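Local structure of CytC3 (Streptomyces, 3GJA) at residues A258-G270 with Y286-N300. The protein is a nonheme iron halogenase of the phytanoyl-CoA dioxygenase (PhyH) family, probably chlorinating an amino-acid substrate tethered to a carrier protein. Numbering follows the deposited sequence.
Sequences ARYVPTQVQVYPG and YGAVLTSGVDEYGHN
Tyr260 turns the edge of its ring to Thr291, CE2 coming no nearer than 4.2 Å to CG2, while its hydroxyl bonds Ile81 O. In the type I turn from Pro262 to Val265, Thr263 points at segment 286-300, its CG2 3.6 Å from Val294 O. Its OG1 donates to a water shared with Val294 O, Glu296 N and Glu296 OE1, and a second water links Thr263 O to Asp295 OD1 and Asn300 ND2. That OD1 takes the backbone N of Tyr297 in an Asx turn. Gln264 CA is centred over one face of the Tyr297 ring in a CH-pi contact.

His299 NE2 donates to Thr263 O at 2.9 Å, tilted from the ring plane, and weakly to Val265 O. Its imidazole is sandwiched, Tyr297 CB over one face and Gln266 CG over the other, 3.8 Å from the ring centroid. Shortening this side chain to an alanine would probably leave Thr263 O without its imidazole donor and open a gap between Gln266 and Tyr297.

Asn300 brackets the start of strand 266-267 with its side-chain amide, as a neighbouring strand's backbone would. ND2 gives Val265 O a nearly straight bond (2.7 Å, 177°) in the amide plane, and OD1 accepts from Val267 N at 2.6 Å, from above the carbonyl plane. Val267 chi1 (175°) swings CG1 away from its backbone N to meet Tyr286 OH at 3.5 Å, in van der Waals contact. Tyr268 ends the run edge-to-face, its CE2 over the centre of the Tyr286 ring, planes at 90°; the two hydroxyls bond Arg102 NH2 and Trp101 O respectively.

Both tyrosines tie to strand 98-108, between strands 253-262 and 289-290 in the antiparallel sheet, probably part of this PhyH-family enzyme's cupin-type barrel; helices 75-82 and 84-94 pack against Tyr260 and Thr291.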
loop_
_atom_site.group_PDB
_atom_site.type_symbol
_atom_site.label_atom_id
_atom_site.label_comp_id
_atom_site.label_asym_id
_atom_site.label_seq_id
_atom_site.Cartn_x
_atom_site.Cartn_y
_atom_site.Cartn_z
ATOM N N ALA A 258 0.058 -1.733 1.308
ATOM C CA ALA A 258 0.663 -2.337 0.126
ATOM C C ALA A 258 0.053 -1.574 -1.043
ATOM O O ALA A 258 -1.169 -1.419 -1.117
ATOM C CB ALA A 258 0.307 -3.808 0.045
ATOM N N ARG A 259 0.896 -1.095 -1.953
ATOM C CA ARG A 259 0.407 -0.304 -3.077
ATOM C C ARG A 259 0.542 -1.032 -4.418
ATOM O O ARG A 259 1.593 -1.594 -4.744
ATOM C CB ARG A 259 1.139 1.045 -3.063
ATOM C CG ARG A 259 1.526 1.431 -1.632
ATOM C CD ARG A 259 1.888 2.899 -1.424
ATOM N NE ARG A 259 0.706 3.745 -1.479
ATOM C CZ ARG A 259 0.419 4.705 -0.607
ATOM N NH1 ARG A 259 1.229 4.956 0.412
ATOM N NH2 ARG A 259 -0.682 5.423 -0.767
ATOM N N TYR A 260 -0.544 -1.024 -5.184
ATOM C CA TYR A 260 -0.585 -1.724 -6.459
ATOM C C TYR A 260 -0.802 -0.854 -7.682
ATOM O O TYR A 260 -1.408 0.215 -7.617
ATOM C CB TYR A 260 -1.668 -2.801 -6.429
ATOM C CG TYR A 260 -1.511 -3.779 -5.291
ATOM C CD1 TYR A 260 -1.810 -3.406 -3.979
ATOM C CD2 TYR A 260 -1.036 -5.071 -5.520
ATOM C CE1 TYR A 260 -1.638 -4.295 -2.919
ATOM C CE2 TYR A 260 -0.859 -5.968 -4.470
ATOM C CZ TYR A 260 -1.158 -5.574 -3.170
ATOM O OH TYR A 260 -0.952 -6.448 -2.131
ATOM N N VAL A 261 -0.319 -1.357 -8.807
ATOM C CA VAL A 261 -0.419 -0.668 -10.072
ATOM C C VAL A 261 -0.368 -1.738 -11.178
ATOM O O VAL A 261 0.347 -2.735 -11.051
ATOM C CB VAL A 261 0.760 0.322 -10.191
ATOM C CG1 VAL A 261 1.956 -0.343 -10.865
ATOM C CG2 VAL A 261 0.315 1.570 -10.891
ATOM N N PRO A 262 -1.157 -1.568 -12.255
ATOM C CA PRO A 262 -1.138 -2.559 -13.338
ATOM C C PRO A 262 0.205 -2.545 -14.060
ATOM O O PRO A 262 0.920 -1.548 -14.010
ATOM C CB PRO A 262 -2.306 -2.123 -14.229
ATOM C CG PRO A 262 -2.365 -0.655 -14.014
ATOM C CD PRO A 262 -2.173 -0.536 -12.514
ATOM N N THR A 263 0.543 -3.656 -14.714
ATOM C CA THR A 263 1.817 -3.814 -15.432
ATOM C C THR A 263 2.197 -2.709 -16.431
ATOM O O THR A 263 3.375 -2.422 -16.640
ATOM C CB THR A 263 1.854 -5.165 -16.190
ATOM O OG1 THR A 263 0.652 -5.317 -16.960
ATOM C CG2 THR A 263 1.984 -6.328 -15.216
ATOM N N GLN A 264 1.199 -2.111 -17.059
ATOM C CA GLN A 264 1.421 -1.053 -18.036
ATOM C C GLN A 264 2.026 0.187 -17.393
ATOM O O GLN A 264 2.552 1.066 -18.081
ATOM C CB GLN A 264 0.092 -0.696 -18.680
ATOM C CG GLN A 264 -1.075 -1.404 -17.998
ATOM C CD GLN A 264 -2.168 -0.452 -17.617
ATOM O OE1 GLN A 264 -3.181 -0.848 -17.055
ATOM N NE2 GLN A 264 -1.969 0.824 -17.921
ATOM N N VAL A 265 1.954 0.258 -16.067
ATOM C CA VAL A 265 2.488 1.407 -15.352
ATOM C C VAL A 265 3.986 1.309 -15.100
ATOM O O VAL A 265 4.516 0.232 -14.816
ATOM C CB VAL A 265 1.764 1.594 -14.005
ATOM C CG1 VAL A 265 2.401 2.742 -13.215
ATOM C CG2 VAL A 265 0.294 1.863 -14.254
ATOM N N GLN A 266 4.667 2.442 -15.204
ATOM C CA GLN A 266 6.098 2.475 -14.959
ATOM C C GLN A 266 6.394 2.878 -13.516
ATOM O O GLN A 266 5.896 3.891 -13.014
ATOM C CB GLN A 266 6.780 3.445 -15.915
ATOM C CG GLN A 266 6.610 3.082 -17.372
ATOM C CD GLN A 266 7.550 3.862 -18.259
ATOM O OE1 GLN A 266 8.760 3.634 -18.251
ATOM N NE2 GLN A 266 7.002 4.801 -19.020
ATOM N N VAL A 267 7.214 2.072 -12.859
ATOM C CA VAL A 267 7.588 2.306 -11.480
ATOM C C VAL A 267 8.987 2.879 -11.448
ATOM O O VAL A 267 9.898 2.356 -12.086
ATOM C CB VAL A 267 7.535 0.993 -10.684
ATOM C CG1 VAL A 267 8.038 1.204 -9.257
ATOM C CG2 VAL A 267 6.105 0.476 -10.680
ATOM N N TYR A 268 9.162 3.959 -10.698
ATOM C CA TYR A 268 10.463 4.599 -10.625
ATOM C C TYR A 268 10.979 4.844 -12.056
ATOM O O TYR A 268 12.078 4.429 -12.411
ATOM C CB TYR A 268 11.434 3.716 -9.833
ATOM C CG TYR A 268 11.055 3.544 -8.372
ATOM C CD1 TYR A 268 10.884 4.654 -7.541
ATOM C CD2 TYR A 268 10.880 2.272 -7.815
ATOM C CE1 TYR A 268 10.552 4.506 -6.189
ATOM C CE2 TYR A 268 10.547 2.109 -6.461
ATOM C CZ TYR A 268 10.388 3.231 -5.655
ATOM O OH TYR A 268 10.099 3.091 -4.315
ATOM N N PRO A 269 10.174 5.531 -12.889
ATOM C CA PRO A 269 10.541 5.833 -14.277
ATOM C C PRO A 269 11.903 6.506 -14.356
ATOM O O PRO A 269 12.338 7.163 -13.409
ATOM C CB PRO A 269 9.406 6.739 -14.749
ATOM C CG PRO A 269 8.987 7.436 -13.492
ATOM C CD PRO A 269 8.974 6.291 -12.498
ATOM N N GLY A 270 12.565 6.363 -15.497
ATOM C CA GLY A 270 13.895 6.919 -15.627
ATOM C C GLY A 270 14.700 5.952 -14.787
ATOM O O GLY A 270 14.674 4.749 -15.048
ATOM N N TYR A 286 15.855 -3.341 -5.516
ATOM C CA TYR A 286 14.417 -3.150 -5.587
ATOM C C TYR A 286 13.816 -3.899 -6.757
ATOM O O TYR A 286 14.472 -4.125 -7.774
ATOM C CB TYR A 286 14.039 -1.673 -5.743
ATOM C CG TYR A 286 12.565 -1.501 -6.072
ATOM C CD1 TYR A 286 11.592 -1.563 -5.070
ATOM C CD2 TYR A 286 12.134 -1.384 -7.397
ATOM C CE1 TYR A 286 10.228 -1.520 -5.376
ATOM C CE2 TYR A 286 10.772 -1.343 -7.715
ATOM C CZ TYR A 286 9.822 -1.414 -6.696
ATOM O OH TYR A 286 8.468 -1.399 -7.000
ATOM N N GLY A 287 12.548 -4.262 -6.609
ATOM C CA GLY A 287 11.839 -4.937 -7.667
ATOM C C GLY A 287 10.354 -4.852 -7.400
ATOM O O GLY A 287 9.928 -4.895 -6.250
ATOM N N ALA A 288 9.567 -4.691 -8.454
ATOM C CA ALA A 288 8.124 -4.664 -8.312
ATOM C C ALA A 288 7.725 -6.144 -8.334
ATOM O O ALA A 288 8.409 -6.968 -8.945
ATOM C CB ALA A 288 7.484 -3.917 -9.479
ATOM N N VAL A 289 6.635 -6.484 -7.661
ATOM C CA VAL A 289 6.191 -7.869 -7.607
ATOM C C VAL A 289 4.938 -8.101 -8.429
ATOM O O VAL A 289 3.925 -7.424 -8.240
ATOM C CB VAL A 289 5.908 -8.302 -6.147
ATOM C CG1 VAL A 289 5.302 -9.705 -6.119
ATOM C CG2 VAL A 289 7.199 -8.269 -5.338
ATOM N N LEU A 290 5.016 -9.059 -9.348
ATOM C CA LEU A 290 3.880 -9.415 -10.191
ATOM C C LEU A 290 3.080 -10.389 -9.328
ATOM O O LEU A 290 3.507 -11.520 -9.106
ATOM C CB LEU A 290 4.370 -10.116 -11.466
ATOM C CG LEU A 290 3.520 -10.142 -12.746
ATOM C CD1 LEU A 290 3.439 -11.569 -13.252
ATOM C CD2 LEU A 290 2.141 -9.582 -12.507
ATOM N N THR A 291 1.920 -9.954 -8.850
ATOM C CA THR A 291 1.104 -10.780 -7.969
ATOM C C THR A 291 0.047 -11.617 -8.669
ATOM O O THR A 291 -0.564 -12.492 -8.057
ATOM C CB THR A 291 0.401 -9.909 -6.918
ATOM O OG1 THR A 291 -0.618 -9.121 -7.553
ATOM C CG2 THR A 291 1.397 -8.981 -6.251
ATOM N N SER A 292 -0.179 -11.342 -9.947
ATOM C CA SER A 292 -1.174 -12.078 -10.710
ATOM C C SER A 292 -1.017 -11.776 -12.192
ATOM O O SER A 292 -0.359 -10.808 -12.566
ATOM C CB SER A 292 -2.572 -11.684 -10.248
ATOM O OG SER A 292 -2.718 -10.281 -10.286
ATOM N N GLY A 293 -1.629 -12.603 -13.034
ATOM C CA GLY A 293 -1.519 -12.391 -14.467
ATOM C C GLY A 293 -0.102 -12.557 -14.992
ATOM O O GLY A 293 0.657 -13.398 -14.509
ATOM N N VAL A 294 0.260 -11.742 -15.975
ATOM C CA VAL A 294 1.586 -11.799 -16.585
ATOM C C VAL A 294 2.048 -10.389 -16.881
ATOM O O VAL A 294 1.247 -9.457 -16.876
ATOM C CB VAL A 294 1.568 -12.546 -17.935
ATOM C CG1 VAL A 294 1.242 -14.019 -17.733
ATOM C CG2 VAL A 294 0.550 -11.882 -18.869
ATOM N N ASP A 295 3.338 -10.244 -17.166
ATOM C CA ASP A 295 3.907 -8.940 -17.474
ATOM C C ASP A 295 4.362 -8.883 -18.925
ATOM O O ASP A 295 5.427 -9.392 -19.275
ATOM C CB ASP A 295 5.085 -8.639 -16.542
ATOM C CG ASP A 295 5.772 -7.326 -16.876
ATOM O OD1 ASP A 295 5.136 -6.479 -17.536
ATOM O OD2 ASP A 295 6.942 -7.138 -16.476
ATOM N N GLU A 296 3.535 -8.258 -19.758
ATOM C CA GLU A 296 3.806 -8.111 -21.183
ATOM C C GLU A 296 4.662 -6.889 -21.466
ATOM O O GLU A 296 4.818 -6.513 -22.624
ATOM C CB GLU A 296 2.496 -7.953 -21.958
ATOM C CG GLU A 296 1.525 -9.099 -21.812
ATOM C CD GLU A 296 0.096 -8.669 -22.090
ATOM O OE1 GLU A 296 -0.485 -7.969 -21.228
ATOM O OE2 GLU A 296 -0.441 -9.022 -23.169
ATOM N N TYR A 297 5.212 -6.269 -20.426
ATOM C CA TYR A 297 6.016 -5.066 -20.621
ATOM C C TYR A 297 7.500 -5.143 -20.318
ATOM O O TYR A 297 8.316 -4.738 -21.137
ATOM C CB TYR A 297 5.408 -3.899 -19.834
ATOM C CG TYR A 297 4.027 -3.536 -20.316
ATOM C CD1 TYR A 297 2.916 -4.281 -19.935
ATOM C CD2 TYR A 297 3.840 -2.479 -21.204
ATOM C CE1 TYR A 297 1.650 -3.983 -20.431
ATOM C CE2 TYR A 297 2.582 -2.174 -21.708
ATOM C CZ TYR A 297 1.496 -2.927 -21.317
ATOM O OH TYR A 297 0.255 -2.614 -21.807
ATOM N N GLY A 298 7.862 -5.626 -19.141
ATOM C CA GLY A 298 9.273 -5.701 -18.809
ATOM C C GLY A 298 9.978 -4.358 -18.652
ATOM O O GLY A 298 11.209 -4.306 -18.630
ATOM N N HIS A 299 9.223 -3.266 -18.532
ATOM C CA HIS A 299 9.846 -1.948 -18.369
ATOM C C HIS A 299 10.098 -1.554 -16.910
ATOM O O HIS A 299 10.572 -0.452 -16.633
ATOM C CB HIS A 299 9.005 -0.867 -19.059
ATOM C CG HIS A 299 7.596 -0.778 -18.563
ATOM N ND1 HIS A 299 6.612 -0.098 -19.246
ATOM C CD2 HIS A 299 7.005 -1.275 -17.449
ATOM C CE1 HIS A 299 5.475 -0.181 -18.577
ATOM N NE2 HIS A 299 5.687 -0.889 -17.483
ATOM N N ASN A 300 9.789 -2.457 -15.983
ATOM C CA ASN A 300 9.994 -2.195 -14.561
ATOM C C ASN A 300 10.980 -3.178 -13.952
ATOM O O ASN A 300 11.156 -4.281 -14.466
ATOM C CB ASN A 300 8.680 -2.334 -13.789
ATOM C CG ASN A 300 7.708 -1.226 -14.081
ATOM O OD1 ASN A 300 8.074 -0.055 -14.084
ATOM N ND2 ASN A 300 6.455 -1.585 -14.316
HETATM O O HOH W 1 1.020 -7.401 -18.883
HETATM O O HOH W 2 5.211 -4.109 -15.830
HETATM O O HOH W 3 10.174 2.029 -14.995
#